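Glycoside hydrolase family 61 (Trichoderma reesei QM6a, PDB 5O2X) probably cleaves cellulose chains oxidatively, as a copper-dependent lytic polysaccharide monooxygenase of auxiliary activity family 9. Local coordinates at residues P87-G99 and T108-L120. Residues are numbered along the deposited sequence; the frame is centred on the assembly and turned at random. Where two conformers were deposited one is given.
Sequences PGPIVDYLANCNG and TLEFFKIDGVGLL. With MAN (alpha-D-mannopyranose), chain I.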
ATOM      1  N   PRO A  87     -11.791   7.576  -7.670  1.00  4.96           N
ATOM      2  CA  PRO A  87     -10.715   8.573  -7.753  1.00  5.04           C
ATOM      3  C   PRO A  87     -10.012   8.771  -6.399  1.00  4.70           C
ATOM      4  O   PRO A  87     -10.666   8.902  -5.371  1.00  5.46           O
ATOM      5  CB  PRO A  87     -11.485   9.849  -8.113  1.00  5.93           C
ATOM      6  CG  PRO A  87     -12.830   9.681  -7.441  1.00  6.34           C
ATOM      7  CD  PRO A  87     -13.125   8.220  -7.608  1.00  6.29           C
ATOM      8  N   GLY A  88      -8.685   8.831  -6.452  1.00  4.54           N
ATOM      9  CA  GLY A  88      -7.932   9.238  -5.297  1.00  4.48           C
ATOM     10  C   GLY A  88      -6.453   8.939  -5.410  1.00  4.32           C
ATOM     11  O   GLY A  88      -5.964   8.433  -6.426  1.00  4.61           O
ATOM     12  N   PRO A  89      -5.716   9.261  -4.336  1.00  4.32           N
ATOM     13  CA  PRO A  89      -4.262   9.111  -4.313  1.00  4.30           C
ATOM     14  C   PRO A  89      -3.826   7.688  -3.995  1.00  4.04           C
ATOM     15  O   PRO A  89      -4.601   6.850  -3.516  1.00  4.41           O
ATOM     16  CB  PRO A  89      -3.868  10.042  -3.144  1.00  4.86           C
ATOM     17  CG  PRO A  89      -5.016   9.920  -2.186  1.00  4.86           C
ATOM     18  CD  PRO A  89      -6.231   9.891  -3.119  1.00  4.79           C
ATOM     19  N   ILE A  90      -2.535   7.454  -4.250  1.00  3.81           N
ATOM     20  CA  ILE A  90      -1.887   6.175  -3.965  1.00  3.90           C
ATOM     21  C   ILE A  90      -0.588   6.480  -3.227  1.00  4.03           C
ATOM     22  O   ILE A  90       0.170   7.385  -3.634  1.00  4.37           O
ATOM     23  CB  ILE A  90      -1.609   5.383  -5.265  1.00  4.30           C
ATOM     24  CG1 ILE A  90      -2.947   5.010  -5.907  1.00  4.58           C
ATOM     25  CG2 ILE A  90      -0.788   4.133  -4.968  1.00  4.95           C
ATOM     26  CD1 ILE A  90      -2.831   4.371  -7.278  1.00  5.55           C
ATOM     27  N   VAL A  91      -0.347   5.747  -2.131  1.00  3.89           N
ATOM     28  CA  VAL A  91       0.860   5.925  -1.327  1.00  3.97           C
ATOM     29  C   VAL A  91       1.420   4.573  -0.965  1.00  3.95           C
ATOM     30  O   VAL A  91       0.733   3.551  -0.916  1.00  4.85           O
ATOM     31  CB  VAL A  91       0.533   6.735  -0.031  1.00  4.42           C
ATOM     32  CG1 VAL A  91       0.209   8.185  -0.351  1.00  5.07           C
ATOM     33  CG2 VAL A  91      -0.556   6.088   0.803  1.00  4.91           C
ATOM     34  N   ASP A  92       2.729   4.584  -0.653  1.00  3.76           N
ATOM     35  CA  ASP A  92       3.423   3.383  -0.199  1.00  3.90           C
ATOM     36  C   ASP A  92       4.343   3.730   0.940  1.00  4.09           C
ATOM     37  O   ASP A  92       5.033   4.772   0.904  1.00  4.07           O
ATOM     38  CB  ASP A  92       4.273   2.736  -1.308  1.00  4.21           C
ATOM     39  CG  ASP A  92       3.398   2.160  -2.389  1.00  4.52           C
ATOM     40  OD1 ASP A  92       3.000   0.984  -2.297  1.00  4.98           O
ATOM     41  OD2 ASP A  92       3.076   2.895  -3.383  1.00  5.01           O
ATOM     42  N   TYR A  93       4.391   2.835   1.923  1.00  3.90           N
ATOM     43  CA  TYR A  93       5.238   2.981   3.089  1.00  3.95           C
ATOM     44  C   TYR A  93       6.008   1.690   3.321  1.00  3.89           C
ATOM     45  O   TYR A  93       5.594   0.597   2.928  1.00  4.15           O
ATOM     46  CB  TYR A  93       4.410   3.204   4.365  1.00  4.22           C
ATOM     47  CG  TYR A  93       3.484   4.391   4.346  1.00  4.06           C
ATOM     48  CD1 TYR A  93       2.213   4.310   3.791  1.00  4.42           C
ATOM     49  CD2 TYR A  93       3.859   5.580   4.938  1.00  4.21           C
ATOM     50  CE1 TYR A  93       1.340   5.369   3.809  1.00  4.59           C
ATOM     51  CE2 TYR A  93       2.973   6.660   4.978  1.00  4.80           C
ATOM     52  CZ  TYR A  93       1.727   6.560   4.416  1.00  4.63           C
ATOM     53  OH  TYR A  93       0.889   7.639   4.489  1.00  5.19           O
ATOM     54  N   LEU A  94       7.134   1.837   4.043  1.00  4.13           N
ATOM     55  CA  LEU A  94       7.839   0.703   4.629  1.00  4.18           C
ATOM     56  C   LEU A  94       7.910   0.907   6.136  1.00  4.13           C
ATOM     57  O   LEU A  94       8.006   2.052   6.603  1.00  4.59           O
ATOM     58  CB  LEU A  94       9.255   0.556   4.088  1.00  4.54           C
ATOM     59  CG  LEU A  94       9.363   0.205   2.621  1.00  5.00           C
ATOM     60  CD1 LEU A  94      10.784   0.306   2.139  1.00  6.00           C
ATOM     61  CD2 LEU A  94       8.868  -1.193   2.327  1.00  6.66           C
ATOM     62  N   ALA A  95       7.966  -0.187   6.892  1.00  4.59           N
ATOM     63  CA  ALA A  95       8.244  -0.122   8.322  1.00  4.69           C
ATOM     64  C   ALA A  95       9.169  -1.262   8.655  1.00  4.87           C
ATOM     65  O   ALA A  95       8.912  -2.420   8.300  1.00  5.12           O
ATOM     66  CB  ALA A  95       6.995  -0.238   9.185  1.00  5.02           C
ATOM     67  N   ASN A  96      10.255  -0.973   9.378  1.00  5.30           N
ATOM     68  CA  ASN A  96      11.184  -2.013   9.782  1.00  5.89           C
ATOM     69  C   ASN A  96      10.525  -2.939  10.814  1.00  5.96           C
ATOM     70  O   ASN A  96       9.908  -2.479  11.779  1.00  6.86           O
ATOM     71  CB  ASN A  96      12.425  -1.341  10.368  1.00  7.15           C
ATOM     72  CG  ASN A  96      13.636  -2.256  10.340  1.00  8.02           C
ATOM     73  OD1 ASN A  96      13.590  -3.401  10.798  1.00  8.58           O
ATOM     74  ND2 ASN A  96      14.721  -1.757   9.741  1.00 10.12           N
ATOM     75  N   CYS A  97      10.678  -4.239  10.612  1.00  5.91           N
ATOM     76  CA  CYS A  97      10.114  -5.225  11.539  1.00  6.91           C
ATOM     77  C   CYS A  97      10.999  -5.489  12.738  1.00  8.22           C
ATOM     78  O   CYS A  97      10.585  -6.159  13.694  1.00  9.76           O
ATOM     79  CB  CYS A  97       9.878  -6.541  10.817  1.00  6.72           C
ATOM     80  SG  CYS A  97       8.568  -6.267   9.579  1.00  6.70           S
ATOM     81  N   ASN A  98      12.241  -4.997  12.691  1.00  8.71           N
ATOM     82  CA  ASN A  98      13.213  -5.151  13.776  1.00 11.41           C
ATOM     83  C   ASN A  98      13.289  -6.611  14.221  1.00 11.29           C
ATOM     84  O   ASN A  98      13.290  -6.912  15.398  1.00 14.16           O
ATOM     85  CB  ASN A  98      12.937  -4.198  14.916  1.00 13.85           C
ATOM     86  CG  ASN A  98      13.000  -2.738  14.478  1.00 16.11           C
ATOM     87  OD1 ASN A  98      14.027  -2.290  13.996  1.00 22.39           O
ATOM     88  ND2 ASN A  98      11.896  -2.058  14.568  1.00 19.01           N
ATOM     89  N   GLY A  99      13.382  -7.507  13.273  1.00 10.72           N
ATOM     90  CA  GLY A  99      13.196  -8.938  13.467  1.00 10.72           C
ATOM     91  C   GLY A  99      12.376  -9.482  12.314  1.00  9.92           C
ATOM     92  O   GLY A  99      12.289  -8.841  11.250  1.00  9.94           O
ATOM     93  N   THR A 108       3.407  -1.672  16.600  1.00  7.42           N
ATOM     94  CA  THR A 108       4.712  -1.089  16.840  1.00  8.16           C
ATOM     95  C   THR A 108       5.362  -0.572  15.557  1.00  7.26           C
ATOM     96  O   THR A 108       6.425   0.073  15.621  1.00  8.85           O
ATOM     97  CB  THR A 108       5.686  -2.096  17.520  1.00  9.78           C
ATOM     98  OG1 THR A 108       6.072  -3.108  16.614  1.00 10.34           O
ATOM     99  CG2 THR A 108       5.113  -2.662  18.798  1.00 10.84           C
ATOM    100  N   LEU A 109       4.792  -0.878  14.404  1.00  6.01           N
ATOM    101  CA  LEU A 109       5.442  -0.552  13.136  1.00  5.76           C
ATOM    102  C   LEU A 109       5.431   0.955  12.923  1.00  5.73           C
ATOM    103  O   LEU A 109       4.394   1.621  13.063  1.00  6.41           O
ATOM    104  CB  LEU A 109       4.713  -1.242  11.977  1.00  5.88           C
ATOM    105  CG  LEU A 109       4.838  -2.760  11.934  1.00  6.34           C
ATOM    106  CD1 LEU A 109       3.858  -3.337  10.937  1.00  6.78           C
ATOM    107  CD2 LEU A 109       6.260  -3.172  11.578  1.00  7.40           C
ATOM    108  N   GLU A 110       6.597   1.495  12.541  0.61  5.71           N
ATOM    109  CA  GLU A 110       6.740   2.921  12.292  0.61  5.97           C
ATOM    110  C   GLU A 110       7.033   3.113  10.798  0.61  5.16           C
ATOM    111  O   GLU A 110       8.130   2.813  10.292  0.61  5.44           O
ATOM    112  CB  GLU A 110       7.816   3.510  13.192  0.61  6.80           C
ATOM    113  CG  GLU A 110       7.421   3.433  14.663  0.61  7.78           C
ATOM    114  CD  GLU A 110       8.490   3.879  15.598  0.61 10.18           C
ATOM    115  OE1 GLU A 110       9.518   4.401  15.145  0.61 13.80           O
ATOM    116  OE2 GLU A 110       8.295   3.690  16.817  0.61 12.55           O
ATOM    117  N   PHE A 111       6.021   3.604  10.102  1.00  5.11           N
ATOM    118  CA  PHE A 111       5.997   3.667   8.654  1.00  4.72           C
ATOM    119  C   PHE A 111       6.639   4.941   8.141  1.00  4.78           C
ATOM    120  O   PHE A 111       6.294   6.050   8.571  1.00  5.82           O
ATOM    121  CB  PHE A 111       4.556   3.621   8.165  1.00  4.78           C
ATOM    122  CG  PHE A 111       3.892   2.308   8.426  1.00  4.74           C
ATOM    123  CD1 PHE A 111       4.126   1.217   7.602  1.00  4.93           C
ATOM    124  CD2 PHE A 111       3.066   2.135   9.530  1.00  5.44           C
ATOM    125  CE1 PHE A 111       3.550  -0.025   7.853  1.00  5.18           C
ATOM    126  CE2 PHE A 111       2.507   0.895   9.797  1.00  6.15           C
ATOM    127  CZ  PHE A 111       2.725  -0.177   8.953  1.00  5.82           C
ATOM    128  N   PHE A 112       7.552   4.794   7.170  1.00  4.59           N
ATOM    129  CA  PHE A 112       8.083   5.920   6.409  1.00  4.60           C
ATOM    130  C   PHE A 112       7.576   5.795   4.967  1.00  4.06           C
ATOM    131  O   PHE A 112       7.469   4.702   4.414  1.00  4.41           O
ATOM    132  CB  PHE A 112       9.617   6.022   6.499  1.00  5.21           C
ATOM    133  CG  PHE A 112      10.384   4.777   6.129  1.00  5.33           C
ATOM    134  CD1 PHE A 112      10.707   3.819   7.110  1.00  5.87           C
ATOM    135  CD2 PHE A 112      10.834   4.565   4.849  1.00  5.65           C
ATOM    136  CE1 PHE A 112      11.430   2.718   6.788  1.00  6.71           C
ATOM    137  CE2 PHE A 112      11.588   3.452   4.537  1.00  5.93           C
ATOM    138  CZ  PHE A 112      11.892   2.515   5.498  1.00  6.87           C
ATOM    139  N   LYS A 113       7.239   6.952   4.386  1.00  4.28           N
ATOM    140  CA  LYS A 113       6.612   6.978   3.070  1.00  4.28           C
ATOM    141  C   LYS A 113       7.652   6.956   1.968  1.00  4.21           C
ATOM    142  O   LYS A 113       8.537   7.840   1.919  1.00  5.27           O
ATOM    143  CB  LYS A 113       5.732   8.227   2.959  1.00  4.43           C
ATOM    144  CG  LYS A 113       4.904   8.252   1.689  1.00  4.63           C
ATOM    145  CD  LYS A 113       4.086   9.515   1.509  1.00  4.90           C
ATOM    146  CE  LYS A 113       2.827   9.530   2.366  1.00  5.27           C
ATOM    147  NZ  LYS A 113       2.254  10.910   2.406  1.00  5.44           N
ATOM    148  N   ILE A 114       7.554   5.974   1.087  1.00  4.07           N
ATOM    149  CA  ILE A 114       8.481   5.867  -0.041  1.00  4.42           C
ATOM    150  C   ILE A 114       7.921   6.343  -1.376  1.00  4.41           C
ATOM    151  O   ILE A 114       8.723   6.606  -2.269  1.00  5.29           O
ATOM    152  CB  ILE A 114       9.092   4.446  -0.155  1.00  4.76           C
ATOM    153  CG1 ILE A 114       8.071   3.368  -0.457  1.00  4.75           C
ATOM    154  CG2 ILE A 114       9.920   4.141   1.086  1.00  5.42           C
ATOM    155  CD1 ILE A 114       8.699   2.042  -0.876  1.00  5.57           C
ATOM    156  N   ASP A 115       6.608   6.501  -1.520  1.00  4.36           N
ATOM    157  CA  ASP A 115       6.061   7.187  -2.684  1.00  4.51           C
ATOM    158  C   ASP A 115       4.698   7.713  -2.328  1.00  4.25           C
ATOM    159  O   ASP A 115       4.096   7.383  -1.292  1.00  4.42           O
ATOM    160  CB  ASP A 115       6.080   6.350  -3.988  1.00  4.74           C
ATOM    161  CG  ASP A 115       4.915   5.416  -4.202  1.00  4.70           C
ATOM    162  OD1 ASP A 115       4.235   5.093  -3.209  1.00  5.04           O
ATOM    163  OD2 ASP A 115       4.708   4.994  -5.368  1.00  5.42           O
ATOM    164  N   GLY A 116       4.185   8.604  -3.197  1.00  4.46           N
ATOM    165  CA  GLY A 116       2.858   9.145  -2.993  1.00  4.54           C
ATOM    166  C   GLY A 116       2.506  10.060  -4.130  1.00  4.69           C
ATOM    167  O   GLY A 116       3.219  11.033  -4.402  1.00  5.59           O
ATOM    168  N   VAL A 117       1.386   9.746  -4.798  1.00  4.52           N
ATOM    169  CA  VAL A 117       0.872  10.557  -5.903  1.00  4.28           C
ATOM    170  C   VAL A 117      -0.565  10.891  -5.624  1.00  4.69           C
ATOM    171  O   VAL A 117      -1.355  10.008  -5.203  1.00  4.94           O
ATOM    172  CB  VAL A 117       1.007   9.798  -7.248  1.00  4.90           C
ATOM    173  CG1 VAL A 117       0.431  10.599  -8.412  1.00  5.40           C
ATOM    174  CG2 VAL A 117       2.476   9.488  -7.531  1.00  5.54           C
ATOM    175  N   GLY A 118      -0.934  12.146  -5.860  1.00  5.12           N
ATOM    176  CA  GLY A 118      -2.256  12.611  -5.581  1.00  5.40           C
ATOM    177  C   GLY A 118      -3.014  13.057  -6.815  1.00  5.05           C
ATOM    178  O   GLY A 118      -3.330  12.240  -7.699  1.00  5.60           O
ATOM    179  N   LEU A 119      -3.318  14.350  -6.856  1.00  5.23           N
ATOM    180  CA  LEU A 119      -4.037  14.979  -7.931  1.00  6.32           C
ATOM    181  C   LEU A 119      -3.048  15.379  -9.008  1.00  6.66           C
ATOM    182  O   LEU A 119      -2.169  16.217  -8.772  1.00  8.48           O
ATOM    183  CB  LEU A 119      -4.776  16.200  -7.380  1.00  7.20           C
ATOM    184  CG  LEU A 119      -5.562  17.029  -8.389  1.00  7.44           C
ATOM    185  CD1 LEU A 119      -6.697  16.257  -9.034  1.00  7.66           C
ATOM    186  CD2 LEU A 119      -6.090  18.247  -7.670  1.00  9.34           C
ATOM    187  N   LEU A 120      -3.204  14.825 -10.177  0.69  7.27           N
ATOM    188  CA  LEU A 120      -2.278  15.099 -11.254  0.69  8.05           C
ATOM    189  C   LEU A 120      -2.634  16.331 -12.020  0.69  9.08           C
ATOM    190  O   LEU A 120      -1.737  17.023 -12.547  0.69  9.82           O
ATOM    191  CB  LEU A 120      -2.184  13.864 -12.112  0.69  8.64           C
ATOM    192  CG  LEU A 120      -1.489  12.724 -11.301  0.69  9.17           C
ATOM    193  CD1 LEU A 120      -1.593  11.455 -12.068  0.69  9.88           C
ATOM    194  CD2 LEU A 120      -0.024  13.075 -11.056  0.69  9.31           C
TER
HETATM  195  C1  MAN I 308       4.953  12.924  -6.660  0.56  7.88           C
HETATM  196  C2  MAN I 308       4.906  12.913  -8.183  0.56  8.51           C
HETATM  197  C3  MAN I 308       5.850  13.981  -8.775  0.56  8.82           C
HETATM  198  C4  MAN I 308       5.472  15.323  -8.112  0.56 10.22           C
HETATM  199  C5  MAN I 308       5.637  15.252  -6.601  0.56 10.29           C
HETATM  200  C6  MAN I 308       5.331  16.573  -5.873  0.56 12.68           C
HETATM  201  O2  MAN I 308       3.522  13.139  -8.531  0.56 10.71           O
HETATM  202  O3  MAN I 308       5.716  14.074 -10.190  0.56  9.69           O
HETATM  203  O4  MAN I 308       6.341  16.356  -8.605  0.56 12.65           O
HETATM  204  O5  MAN I 308       4.766  14.212  -6.132  0.56  9.64           O
HETATM  205  O6  MAN I 308       3.924  16.837  -5.781  0.56 18.55           O
HETATM  206  O   HOH W   1      10.576   1.629  10.528  1.00  7.08           O
HETATM  207  O   HOH W   2       9.020  -0.074  12.702  0.98 11.22           O
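Phe-112 folds its ring back over Leu-94, whose O lies 3.3 Å above the ring plane and whose CB meets the same ring (CB to CZ, 3.6 Å). Its CG, between the backbone N and carbonyl carbon (chi1 54°), turns the ring there. With an alanine here, that face would be gone and a gap would probably open beside the leucine. Ile-114 CD1 lies 4.0 Å from Leu-94 CG, and the leucine fits the groove between isoleucine and ring. The small methyl of Ala-95 suits the other side of the sheet, fitting over one face of Phe-111 (CB to CD1, 3.6 Å). Lys-113 lies against the Tyr-93 ring with its aliphatic chain and sends NZ to Pro-220 O and Pro-222 O. These antiparallel strands belong to the family's immunoglobulin-like beta-sandwich, and a classic beta bulge interrupts them: Ile-114 and Asp-115 both face Asp-92, whose O takes a bond from Ile-114 N (2.8 Å) and a weak one from Asp-115 N. Gly-116 suits its place because a side chain would press on Val-91 CG1. Asp-92 OD2 and Asp-115 OD1 approach to 2.5 Å, so one acid probably holds a proton; Asp-92 OD1 hydrogen-bonds His-157 ND1, and Asp-115 OD2 Trp-140 NE1.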